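Long-range contacts in aminotransferase class-III (Sphaerobacter thermophilus DSM 20745, PDB 6K8H), which belongs to the class-III aminotransferases of the PLP-dependent aminotransferase clan and binds (5-hydroxy-4,6-dimethylpyridin-3-yl)methyl dihydrogen phosphate in its pocket: residues G8-R13 with E62-F67; S17-L22 with D58-E63; E404-R409 with D435-A440. All blocks are in the same frame, centred on the assembly; numbering follows the deposited sequence.

Interactions 1 and 2, about 9 Å apart between centres, share E62 and E63 and attach successive parts of the N-terminal segment, the loop 8-13 and the start of helix 18-29, to the hairpin of strands 55-58 and 63-66. Interaction 3 comes last along the chain and packs helix 393-408 on helix 427-445; it lies about 11 and 19 Å, centre to centre, from interactions 1 and 2. All three are on the same side of the chain's centre. R13 with E404, and R64 with the carbonyl of M407, join interaction 1 to interaction 3, so that the N-terminal loop and strand 63-66 are both tied to the end of helix 393-408.

Interaction 1 of 3, residues G8-R13 with E62-F67; sequences GGNVYR and EERLDF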
ATOM      1  N   GLY B   8       2.496  28.409 -21.657  1.00 32.79           N
ATOM      2  CA  GLY B   8       1.660  29.074 -22.639  1.00 35.63           C
ATOM      3  C   GLY B   8       0.281  29.432 -22.111  1.00 31.42           C
ATOM      4  O   GLY B   8      -0.681  29.526 -22.873  1.00 34.54           O
ATOM      5  N   GLY B   9       0.184  29.632 -20.799  1.00 26.09           N
ATOM      6  CA  GLY B   9      -1.052  30.058 -20.177  1.00 19.67           C
ATOM      7  C   GLY B   9      -2.127  28.994 -20.042  1.00 21.07           C
ATOM      8  O   GLY B   9      -3.275  29.237 -20.416  1.00 19.65           O
ATOM      9  N   ASN B  10      -1.786  27.825 -19.484  1.00 17.55           N
ATOM     10  CA  ASN B  10      -2.767  26.792 -19.131  1.00 16.66           C
ATOM     11  C   ASN B  10      -3.639  26.364 -20.315  1.00 14.93           C
ATOM     12  O   ASN B  10      -4.867  26.378 -20.246  1.00 14.55           O
ATOM     13  CB  ASN B  10      -3.639  27.271 -17.967  1.00 12.89           C
ATOM     14  CG  ASN B  10      -2.853  27.410 -16.686  1.00 17.28           C
ATOM     15  OD1 ASN B  10      -1.926  26.640 -16.439  1.00 16.09           O
ATOM     16  ND2 ASN B  10      -3.202  28.397 -15.871  1.00 15.98           N
ATOM     17  N   VAL B  11      -3.004  25.977 -21.422  1.00 17.18           N
ATOM     18  CA  VAL B  11      -3.810  25.658 -22.597  1.00 18.28           C
ATOM     19  C   VAL B  11      -4.662  24.407 -22.388  1.00 17.10           C
ATOM     20  O   VAL B  11      -5.670  24.231 -23.085  1.00 13.75           O
ATOM     21  CB  VAL B  11      -2.923  25.519 -23.852  1.00 18.55           C
ATOM     22  CG1 VAL B  11      -2.073  26.762 -24.029  1.00 21.58           C
ATOM     23  CG2 VAL B  11      -2.040  24.295 -23.767  1.00 20.69           C
ATOM     24  N   TYR B  12      -4.326  23.563 -21.406  1.00 12.00           N
ATOM     25  CA  TYR B  12      -5.095  22.338 -21.181  1.00 10.75           C
ATOM     26  C   TYR B  12      -6.543  22.624 -20.827  1.00 10.84           C
ATOM     27  O   TYR B  12      -7.390  21.741 -20.998  1.00 11.44           O
ATOM     28  CB  TYR B  12      -4.456  21.489 -20.070  1.00 11.38           C
ATOM     29  CG  TYR B  12      -4.746  21.969 -18.656  1.00  9.86           C
ATOM     30  CD1 TYR B  12      -4.000  22.989 -18.070  1.00  8.07           C
ATOM     31  CD2 TYR B  12      -5.753  21.390 -17.904  1.00  9.61           C
ATOM     32  CE1 TYR B  12      -4.270  23.423 -16.774  1.00  9.33           C
ATOM     33  CE2 TYR B  12      -6.029  21.815 -16.618  1.00  9.29           C
ATOM     34  CZ  TYR B  12      -5.296  22.840 -16.060  1.00 10.44           C
ATOM     35  OH  TYR B  12      -5.576  23.250 -14.766  1.00 11.68           O
ATOM     36  N   ARG B  13      -6.844  23.827 -20.331  1.00 11.06           N
ATOM     37  CA  ARG B  13      -8.213  24.200 -19.987  1.00 11.19           C
ATOM     38  C   ARG B  13      -9.084  24.495 -21.206  1.00 14.77           C
ATOM     39  O   ARG B  13     -10.305  24.617 -21.055  1.00 16.78           O
ATOM     40  CB  ARG B  13      -8.207  25.426 -19.073  1.00 13.80           C
ATOM     41  CG  ARG B  13      -7.459  25.265 -17.755  1.00 12.92           C
ATOM     42  CD  ARG B  13      -8.112  26.140 -16.721  1.00 17.45           C
ATOM     43  NE  ARG B  13      -7.556  26.053 -15.370  1.00 12.81           N
ATOM     44  CZ  ARG B  13      -8.077  25.325 -14.385  1.00 16.53           C
ATOM     45  NH1 ARG B  13      -9.154  24.576 -14.592  1.00 15.25           N
ATOM     46  NH2 ARG B  13      -7.523  25.350 -13.181  1.00 16.12           N
ATOM     47  N   GLU B  62       2.639  21.679 -22.661  1.00 10.57           N
ATOM     48  CA  GLU B  62       3.028  22.813 -21.828  1.00 11.81           C
ATOM     49  C   GLU B  62       4.027  22.345 -20.770  1.00 12.02           C
ATOM     50  O   GLU B  62       3.774  21.371 -20.060  1.00 14.20           O
ATOM     51  CB  GLU B  62       1.788  23.436 -21.184  1.00  9.81           C
ATOM     52  CG  GLU B  62       2.033  24.718 -20.358  1.00 14.53           C
ATOM     53  CD  GLU B  62       0.806  25.631 -20.343  1.00 17.35           C
ATOM     54  OE1 GLU B  62      -0.113  25.384 -21.153  1.00 15.85           O
ATOM     55  OE2 GLU B  62       0.754  26.589 -19.533  1.00 18.18           O
ATOM     56  N   GLU B  63       5.164  23.023 -20.678  1.00  8.38           N
ATOM     57  CA  GLU B  63       6.214  22.636 -19.745  1.00 13.16           C
ATOM     58  C   GLU B  63       6.223  23.549 -18.531  1.00 10.38           C
ATOM     59  O   GLU B  63       6.081  24.769 -18.654  1.00 12.08           O
ATOM     60  CB  GLU B  63       7.581  22.666 -20.427  1.00 13.03           C
ATOM     61  CG  GLU B  63       7.565  22.089 -21.817  1.00 17.96           C
ATOM     62  CD  GLU B  63       8.954  21.790 -22.345  1.00 29.55           C
ATOM     63  OE1 GLU B  63       9.930  22.403 -21.847  1.00 31.22           O
ATOM     64  OE2 GLU B  63       9.066  20.935 -23.251  1.00 31.67           O
ATOM     65  N   ARG B  64       6.406  22.961 -17.354  1.00  8.89           N
ATOM     66  CA  ARG B  64       6.476  23.747 -16.132  1.00  9.07           C
ATOM     67  C   ARG B  64       7.616  23.223 -15.267  1.00 11.13           C
ATOM     68  O   ARG B  64       7.937  22.034 -15.295  1.00 10.83           O
ATOM     69  CB  ARG B  64       5.151  23.699 -15.350  1.00 11.55           C
ATOM     70  CG  ARG B  64       3.900  24.096 -16.148  1.00 10.33           C
ATOM     71  CD  ARG B  64       2.605  23.808 -15.358  1.00  9.09           C
ATOM     72  NE  ARG B  64       1.412  24.313 -16.055  1.00 10.38           N
ATOM     73  CZ  ARG B  64       0.681  23.614 -16.927  1.00 12.36           C
ATOM     74  NH1 ARG B  64       1.002  22.358 -17.223  1.00  8.63           N
ATOM     75  NH2 ARG B  64      -0.393  24.166 -17.497  1.00 11.32           N
ATOM     76  N   LEU B  65       8.224  24.113 -14.491  1.00  9.41           N
ATOM     77  CA  LEU B  65       9.157  23.662 -13.462  1.00  9.38           C
ATOM     78  C   LEU B  65       8.373  22.989 -12.342  1.00  9.03           C
ATOM     79  O   LEU B  65       7.405  23.557 -11.824  1.00 11.53           O
ATOM     80  CB  LEU B  65       9.962  24.840 -12.915  1.00 12.34           C
ATOM     81  CG  LEU B  65      11.047  25.406 -13.837  1.00 14.92           C
ATOM     82  CD1 LEU B  65      11.632  26.660 -13.224  1.00 14.56           C
ATOM     83  CD2 LEU B  65      12.135  24.361 -14.078  1.00 12.12           C
ATOM     84  N   ASP B  66       8.780  21.773 -11.971  1.00  9.49           N
ATOM     85  CA  ASP B  66       8.000  20.936 -11.056  1.00  6.23           C
ATOM     86  C   ASP B  66       8.471  21.184  -9.625  1.00  9.26           C
ATOM     87  O   ASP B  66       9.569  20.759  -9.246  1.00  8.09           O
ATOM     88  CB  ASP B  66       8.136  19.458 -11.422  1.00  6.91           C
ATOM     89  CG  ASP B  66       7.133  18.570 -10.693  1.00  8.07           C
ATOM     90  OD1 ASP B  66       6.607  18.982  -9.640  1.00  8.85           O
ATOM     91  OD2 ASP B  66       6.861  17.441 -11.173  1.00  9.75           O
ATOM     92  N   PHE B  67       7.656  21.902  -8.847  1.00  7.83           N
ATOM     93  CA  PHE B  67       7.880  22.088  -7.419  1.00  8.60           C
ATOM     94  C   PHE B  67       6.928  21.248  -6.569  1.00  7.84           C
ATOM     95  O   PHE B  67       6.737  21.542  -5.384  1.00  9.62           O
ATOM     96  CB  PHE B  67       7.757  23.558  -7.041  1.00  9.01           C
ATOM     97  CG  PHE B  67       8.880  24.402  -7.554  1.00  7.00           C
ATOM     98  CD1 PHE B  67       8.886  24.842  -8.867  1.00  6.95           C
ATOM     99  CD2 PHE B  67       9.931  24.753  -6.727  1.00  8.62           C
ATOM    100  CE1 PHE B  67       9.930  25.641  -9.350  1.00  7.02           C
ATOM    101  CE2 PHE B  67      10.977  25.538  -7.193  1.00  8.14           C
ATOM    102  CZ  PHE B  67      10.978  25.977  -8.504  1.00  7.05           C
TER
HETATM  103  O   HOH W   1      -1.383  23.404 -20.129  1.00 14.32           O
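The carboxylate of E62 lies against the backbone of the loop 8-13, where the N-H groups of N10 and V11 point at its two oxygens. E62 OE2 accepts from N10 N at 2.8 Å on its syn lone pair, with a weak bond from G8 N besides, while E62 OE1 takes V11 N at 3.0 Å, also syn and nearly straight (165°). The side chain gets there by starting with CG anti to the backbone N (chi1 -175°) and running extended beyond it. V11 adds an apolar flank, its CG2 lying 3.4 Å from E62 OE1.

E62 closes the hairpin loop just before strand 63-66, an inner strand of a four-stranded mixed sheet, and the loop it grips leads into helix 18-29. R64, two residues on, reaches toward the same loop. R64 NH2 donates to N10 OD1 at 3.1 Å on a lone pair in the carbonyl plane, with amide and guanidinium only 24° apart. The ring of Y12 stands almost perpendicular to that guanidinium, Y12 CD1 3.8 Å from R64 NH2. A water accepts from Y12 N and R64 NH2 and gives a weak bond to E62 OE1. The remaining nitrogens of R64 are held elsewhere, NE by the carbonyl of M407 and NH1 by D58, while N10 ND2 donates to the carbonyl of E404.

Interaction 2 of 3, residues S17-L22 with D58-E63; sequences SAAADL and DADGEE
D60 turns its carboxylate onto the first turn of helix 18-29, one oxygen to each of two consecutive backbone N-H groups. D58 to G61 form a type I turn, with G61 at the G1 bulge position, joining strands 55-58 and 63-66, and D60 projects from it toward the helix. D60 OD1 meets A18 N at 2.7 Å and D60 OD2 meets A19 N at 3.3 Å. Both donors approach on the syn side, about 20° out of the carboxylate plane, so the group receives them as a two-pronged acceptor. A negative charge here probably also gains from the positive end of the helix dipole.

S17 caps the same helix from within. Its OG sits between its own backbone N and carbonyl carbon (chi1 73°), and S17 OG accepts from A20 N at 2.9 Å, leaving A18 N and A19 N for D60; the same OG also bonds the carbonyl oxygen of Y12. The N-terminal amides are thus divided between a local serine cap and an aspartate distant in sequence.

Beside this polar pairing runs an apolar one. A59 points its CB at the helix, where A18 CB lies 3.9 Å from A59 CB and L22 CD1, one turn further on, reaches it as well; L22 also packs on E102 of the second subunit. The turn is itself braced by D58, whose OD1 accepts from E62 N and, weakly, from D60 N. E62 N approaches D58 OD1 from above the carboxylate plane, about 50° out of it, at 3.0 Å.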
ATOM      1  N   SER B  17      -8.712  20.272 -25.772  1.00 18.42           N
ATOM      2  CA  SER B  17      -7.339  20.002 -25.374  1.00 20.61           C
ATOM      3  C   SER B  17      -7.121  18.488 -25.230  1.00 16.35           C
ATOM      4  O   SER B  17      -8.065  17.686 -25.206  1.00 12.94           O
ATOM      5  CB  SER B  17      -7.009  20.704 -24.061  1.00 16.16           C
ATOM      6  OG  SER B  17      -7.667  20.045 -22.997  1.00 16.87           O
ATOM      7  N   ALA B  18      -5.849  18.090 -25.166  1.00 15.03           N
ATOM      8  CA  ALA B  18      -5.542  16.695 -24.866  1.00 16.73           C
ATOM      9  C   ALA B  18      -6.104  16.285 -23.507  1.00 14.44           C
ATOM     10  O   ALA B  18      -6.677  15.194 -23.364  1.00 11.66           O
ATOM     11  CB  ALA B  18      -4.034  16.468 -24.917  1.00 15.34           C
ATOM     12  N   ALA B  19      -5.949  17.152 -22.500  1.00 11.43           N
ATOM     13  CA  ALA B  19      -6.475  16.854 -21.170  1.00 11.69           C
ATOM     14  C   ALA B  19      -7.990  16.695 -21.185  1.00 13.87           C
ATOM     15  O   ALA B  19      -8.533  15.866 -20.455  1.00 13.87           O
ATOM     16  CB  ALA B  19      -6.065  17.942 -20.177  1.00 10.56           C
ATOM     17  N   ALA B  20      -8.699  17.505 -21.975  1.00 14.80           N
ATOM     18  CA  ALA B  20     -10.155  17.370 -22.016  1.00 17.44           C
ATOM     19  C   ALA B  20     -10.571  16.022 -22.612  1.00 13.48           C
ATOM     20  O   ALA B  20     -11.484  15.365 -22.099  1.00 17.88           O
ATOM     21  CB  ALA B  20     -10.771  18.531 -22.806  1.00 18.05           C
ATOM     22  N   ASP B  21      -9.909  15.596 -23.696  1.00 15.67           N
ATOM     23  CA  ASP B  21     -10.208  14.300 -24.305  1.00 15.87           C
ATOM     24  C   ASP B  21      -9.901  13.164 -23.341  1.00 16.04           C
ATOM     25  O   ASP B  21     -10.679  12.206 -23.204  1.00 14.14           O
ATOM     26  CB  ASP B  21      -9.383  14.110 -25.580  1.00 16.42           C
ATOM     27  CG  ASP B  21      -9.825  15.014 -26.729  1.00 25.22           C
ATOM     28  OD1 ASP B  21     -10.877  15.681 -26.635  1.00 23.00           O
ATOM     29  OD2 ASP B  21      -9.094  15.042 -27.745  1.00 27.52           O
ATOM     30  N   LEU B  22      -8.742  13.246 -22.685  1.00 13.63           N
ATOM     31  CA  LEU B  22      -8.370  12.238 -21.707  1.00 12.73           C
ATOM     32  C   LEU B  22      -9.381  12.180 -20.577  1.00 12.49           C
ATOM     33  O   LEU B  22      -9.751  11.094 -20.139  1.00 13.39           O
ATOM     34  CB  LEU B  22      -6.966  12.516 -21.165  1.00 10.66           C
ATOM     35  CG  LEU B  22      -5.842  12.231 -22.159  1.00 11.08           C
ATOM     36  CD1 LEU B  22      -4.548  12.885 -21.703  1.00 13.23           C
ATOM     37  CD2 LEU B  22      -5.681  10.740 -22.333  1.00 16.70           C
ATOM     38  N   ASP B  58       3.093  18.370 -19.839  1.00 10.03           N
ATOM     39  CA  ASP B  58       1.741  17.842 -19.821  1.00 10.89           C
ATOM     40  C   ASP B  58       1.329  17.383 -21.221  1.00 14.04           C
ATOM     41  O   ASP B  58       2.058  17.553 -22.207  1.00 12.69           O
ATOM     42  CB  ASP B  58       0.756  18.853 -19.173  1.00  8.66           C
ATOM     43  CG  ASP B  58       0.317  20.022 -20.074  1.00 15.35           C
ATOM     44  OD1 ASP B  58       0.578  20.064 -21.300  1.00 12.74           O
ATOM     45  OD2 ASP B  58      -0.324  20.943 -19.495  1.00  9.96           O
ATOM     46  N   ALA B  59       0.164  16.730 -21.281  1.00 11.22           N
ATOM     47  CA  ALA B  59      -0.289  16.069 -22.500  1.00 12.08           C
ATOM     48  C   ALA B  59      -0.558  17.066 -23.618  1.00 17.02           C
ATOM     49  O   ALA B  59      -0.676  16.665 -24.781  1.00 16.51           O
ATOM     50  CB  ALA B  59      -1.540  15.226 -22.206  1.00 11.41           C
ATOM     51  N   ASP B  60      -0.664  18.352 -23.283  1.00 12.84           N
ATOM     52  CA  ASP B  60      -0.813  19.421 -24.257  1.00 16.51           C
ATOM     53  C   ASP B  60       0.506  20.109 -24.589  1.00 15.14           C
ATOM     54  O   ASP B  60       0.496  21.157 -25.243  1.00 16.20           O
ATOM     55  CB  ASP B  60      -1.820  20.446 -23.739  1.00 14.73           C
ATOM     56  CG  ASP B  60      -3.218  19.880 -23.654  1.00 15.68           C
ATOM     57  OD1 ASP B  60      -3.880  19.826 -24.704  1.00 17.20           O
ATOM     58  OD2 ASP B  60      -3.641  19.463 -22.550  1.00 16.19           O
ATOM     59  N   GLY B  61       1.637  19.546 -24.165  1.00 14.68           N
ATOM     60  CA  GLY B  61       2.936  20.089 -24.509  1.00 14.46           C
ATOM     61  C   GLY B  61       3.415  21.248 -23.655  1.00 14.56           C
ATOM     62  O   GLY B  61       4.506  21.772 -23.913  1.00 14.89           O
ATOM     63  N   GLU B  62       2.639  21.679 -22.661  1.00 10.57           N
ATOM     64  CA  GLU B  62       3.028  22.813 -21.828  1.00 11.81           C
ATOM     65  C   GLU B  62       4.027  22.345 -20.770  1.00 12.02           C
ATOM     66  O   GLU B  62       3.774  21.371 -20.060  1.00 14.20           O
ATOM     67  CB  GLU B  62       1.788  23.436 -21.184  1.00  9.81           C
ATOM     68  CG  GLU B  62       2.033  24.718 -20.358  1.00 14.53           C
ATOM     69  CD  GLU B  62       0.806  25.631 -20.343  1.00 17.35           C
ATOM     70  OE1 GLU B  62      -0.113  25.384 -21.153  1.00 15.85           O
ATOM     71  OE2 GLU B  62       0.754  26.589 -19.533  1.00 18.18           O
ATOM     72  N   GLU B  63       5.164  23.023 -20.678  1.00  8.38           N
ATOM     73  CA  GLU B  63       6.214  22.636 -19.745  1.00 13.16           C
ATOM     74  C   GLU B  63       6.223  23.549 -18.531  1.00 10.38           C
ATOM     75  O   GLU B  63       6.081  24.769 -18.654  1.00 12.08           O
ATOM     76  CB  GLU B  63       7.581  22.666 -20.427  1.00 13.03           C
ATOM     77  CG  GLU B  63       7.565  22.089 -21.817  1.00 17.96           C
ATOM     78  CD  GLU B  63       8.954  21.790 -22.345  1.00 29.55           C
ATOM     79  OE1 GLU B  63       9.930  22.403 -21.847  1.00 31.22           O
ATOM     80  OE2 GLU B  63       9.066  20.935 -23.251  1.00 31.67           O
TER

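Interaction 3 of 3, residues E404-R409 with D435-A440; sequences EALMGR and DAFAAA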
ATOM      1  N   GLU B 404      -3.207  29.554 -10.003  1.00  7.89           N
ATOM      2  CA  GLU B 404      -3.555  29.466 -11.420  1.00  9.52           C
ATOM      3  C   GLU B 404      -2.592  30.280 -12.286  1.00  8.53           C
ATOM      4  O   GLU B 404      -2.151  29.816 -13.351  1.00  7.59           O
ATOM      5  CB  GLU B 404      -5.004  29.925 -11.619  1.00  9.51           C
ATOM      6  CG  GLU B 404      -5.495  29.916 -13.063  1.00 12.24           C
ATOM      7  CD  GLU B 404      -5.781  28.519 -13.604  1.00 17.18           C
ATOM      8  OE1 GLU B 404      -5.692  27.524 -12.843  1.00 12.48           O
ATOM      9  OE2 GLU B 404      -6.102  28.411 -14.809  1.00 14.75           O
ATOM     10  N   ALA B 405      -2.229  31.488 -11.835  1.00  7.17           N
ATOM     11  CA  ALA B 405      -1.272  32.289 -12.599  1.00  8.48           C
ATOM     12  C   ALA B 405       0.093  31.614 -12.661  1.00  8.23           C
ATOM     13  O   ALA B 405       0.732  31.584 -13.724  1.00  9.40           O
ATOM     14  CB  ALA B 405      -1.149  33.691 -12.002  1.00  7.52           C
ATOM     15  N   LEU B 406       0.558  31.063 -11.531  1.00  8.02           N
ATOM     16  CA  LEU B 406       1.825  30.337 -11.544  1.00  8.23           C
ATOM     17  C   LEU B 406       1.774  29.188 -12.545  1.00 11.64           C
ATOM     18  O   LEU B 406       2.705  29.003 -13.337  1.00  8.20           O
ATOM     19  CB  LEU B 406       2.170  29.821 -10.139  1.00  7.99           C
ATOM     20  CG  LEU B 406       2.704  30.857  -9.138  1.00  6.94           C
ATOM     21  CD1 LEU B 406       2.783  30.282  -7.715  1.00  9.22           C
ATOM     22  CD2 LEU B 406       4.067  31.389  -9.593  1.00  8.69           C
ATOM     23  N   MET B 407       0.684  28.408 -12.521  1.00  8.76           N
ATOM     24  CA  MET B 407       0.512  27.316 -13.476  1.00 10.55           C
ATOM     25  C   MET B 407       0.633  27.809 -14.907  1.00 12.23           C
ATOM     26  O   MET B 407       1.215  27.129 -15.760  1.00 13.89           O
ATOM     27  CB  MET B 407      -0.845  26.634 -13.279  1.00  9.09           C
ATOM     28  CG  MET B 407      -0.903  25.682 -12.089  1.00 12.38           C
ATOM     29  SD  MET B 407       0.044  24.172 -12.384  1.00 15.40           S
ATOM     30  CE  MET B 407      -0.947  23.340 -13.634  1.00 13.17           C
ATOM     31  N   GLY B 408       0.054  28.973 -15.200  1.00 11.22           N
ATOM     32  CA  GLY B 408       0.166  29.505 -16.545  1.00 11.49           C
ATOM     33  C   GLY B 408       1.493  30.152 -16.871  1.00 13.88           C
ATOM     34  O   GLY B 408       1.714  30.529 -18.025  1.00 12.73           O
ATOM     35  N   ARG B 409       2.364  30.276 -15.869  1.00 13.68           N
ATOM     36  CA  ARG B 409       3.687  30.937 -16.018  1.00 11.99           C
ATOM     37  C   ARG B 409       4.842  29.936 -15.889  1.00 15.35           C
ATOM     38  O   ARG B 409       5.909  30.346 -15.446  1.00 13.50           O
ATOM     39  CB  ARG B 409       3.843  32.109 -15.049  1.00  9.79           C
ATOM     40  CG  ARG B 409       3.016  33.326 -15.422  1.00 15.34           C
ATOM     41  CD  ARG B 409       3.387  34.540 -14.602  1.00 14.82           C
ATOM     42  NE  ARG B 409       2.499  35.638 -14.931  1.00 27.37           N
ATOM     43  CZ  ARG B 409       2.711  36.518 -15.897  1.00 26.25           C
ATOM     44  NH1 ARG B 409       3.804  36.448 -16.644  1.00 29.26           N
ATOM     45  NH2 ARG B 409       1.820  37.472 -16.106  1.00 26.01           N
ATOM     46  N   ASP B 435      10.666  35.045  -9.753  1.00  9.13           N
ATOM     47  CA  ASP B 435      10.151  35.956 -10.778  1.00 11.07           C
ATOM     48  C   ASP B 435       8.709  35.621 -11.150  1.00 13.03           C
ATOM     49  O   ASP B 435       7.858  36.523 -11.280  1.00 10.57           O
ATOM     50  CB  ASP B 435      11.044  35.904 -12.018  1.00 17.68           C
ATOM     51  CG  ASP B 435      12.419  36.523 -11.778  1.00 20.89           C
ATOM     52  OD1 ASP B 435      12.620  37.152 -10.713  1.00 22.88           O
ATOM     53  OD2 ASP B 435      13.295  36.385 -12.657  1.00 23.83           O
ATOM     54  N   ALA B 436       8.417  34.326 -11.340  1.00 10.74           N
ATOM     55  CA  ALA B 436       7.059  33.919 -11.686  1.00 12.31           C
ATOM     56  C   ALA B 436       6.082  34.224 -10.565  1.00  8.65           C
ATOM     57  O   ALA B 436       4.923  34.553 -10.833  1.00  9.09           O
ATOM     58  CB  ALA B 436       7.027  32.434 -12.035  1.00 10.16           C
ATOM     59  N   PHE B 437       6.522  34.113  -9.312  1.00  8.86           N
ATOM     60  CA  PHE B 437       5.650  34.428  -8.187  1.00  8.13           C
ATOM     61  C   PHE B 437       5.324  35.911  -8.158  1.00 10.72           C
ATOM     62  O   PHE B 437       4.175  36.292  -7.903  1.00  9.91           O
ATOM     63  CB  PHE B 437       6.290  33.995  -6.858  1.00  9.03           C
ATOM     64  CG  PHE B 437       5.466  34.362  -5.650  1.00  8.49           C
ATOM     65  CD1 PHE B 437       4.334  33.631  -5.320  1.00  9.45           C
ATOM     66  CD2 PHE B 437       5.803  35.447  -4.856  1.00  9.84           C
ATOM     67  CE1 PHE B 437       3.555  33.977  -4.234  1.00  8.34           C
ATOM     68  CE2 PHE B 437       5.014  35.797  -3.755  1.00  9.01           C
ATOM     69  CZ  PHE B 437       3.896  35.063  -3.452  1.00 10.65           C
ATOM     70  N   ALA B 438       6.318  36.763  -8.421  1.00  9.79           N
ATOM     71  CA  ALA B 438       6.051  38.201  -8.505  1.00 12.17           C
ATOM     72  C   ALA B 438       5.008  38.501  -9.580  1.00 10.04           C
ATOM     73  O   ALA B 438       4.036  39.247  -9.353  1.00  9.67           O
ATOM     74  CB  ALA B 438       7.352  38.955  -8.785  1.00  9.83           C
ATOM     75  N   ALA B 439       5.177  37.900 -10.755  1.00  9.04           N
ATOM     76  CA  ALA B 439       4.197  38.123 -11.815  1.00 11.35           C
ATOM     77  C   ALA B 439       2.818  37.584 -11.431  1.00 12.23           C
ATOM     78  O   ALA B 439       1.793  38.211 -11.726  1.00 10.33           O
ATOM     79  CB  ALA B 439       4.684  37.494 -13.115  1.00 10.54           C
ATOM     80  N   ALA B 440       2.772  36.426 -10.763  1.00  9.67           N
ATOM     81  CA  ALA B 440       1.494  35.827 -10.379  1.00 10.88           C
ATOM     82  C   ALA B 440       0.773  36.666  -9.333  1.00  9.81           C
ATOM     83  O   ALA B 440      -0.457  36.764  -9.342  1.00 10.99           O
ATOM     84  CB  ALA B 440       1.716  34.409  -9.843  1.00  8.05           C
TER
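A405 and A440 meet CB to CB at 3.7 Å where helices 393-408 and 427-445 come nearest in this contact. The short side chains allow the backbones within 5.0 Å, CA of A405 to CA of A440, with the segment axes 8.8 Å apart at closest; their N-to-C directions differ by 131°. L406 is a bump of its helix. It enters the hollow lined by A436, F437 and A440: L406 CD2 lies over the backbone, 3.5 Å from A436 O, and CG rests against A440 CB. CD1 comes to the edge of the F437 ring, near its plane, while that ring is directed toward helix 337-361.

At the exposed margin the roles reverse: A439 is the bump, and R409, in the turn just after helix 393-408, receives it. A439 CB presses on one face of the R409 guanidinium, offset toward its rim and 3.4 Å from R409 NE. R409 runs extended from CG to NE, laying its aliphatic part past A436 before the planar group covers A439.

With no polar bond between the two segments, their fit depends on shape and van der Waals contact, and the R409 charge is answered by D443 further along helix 427-445.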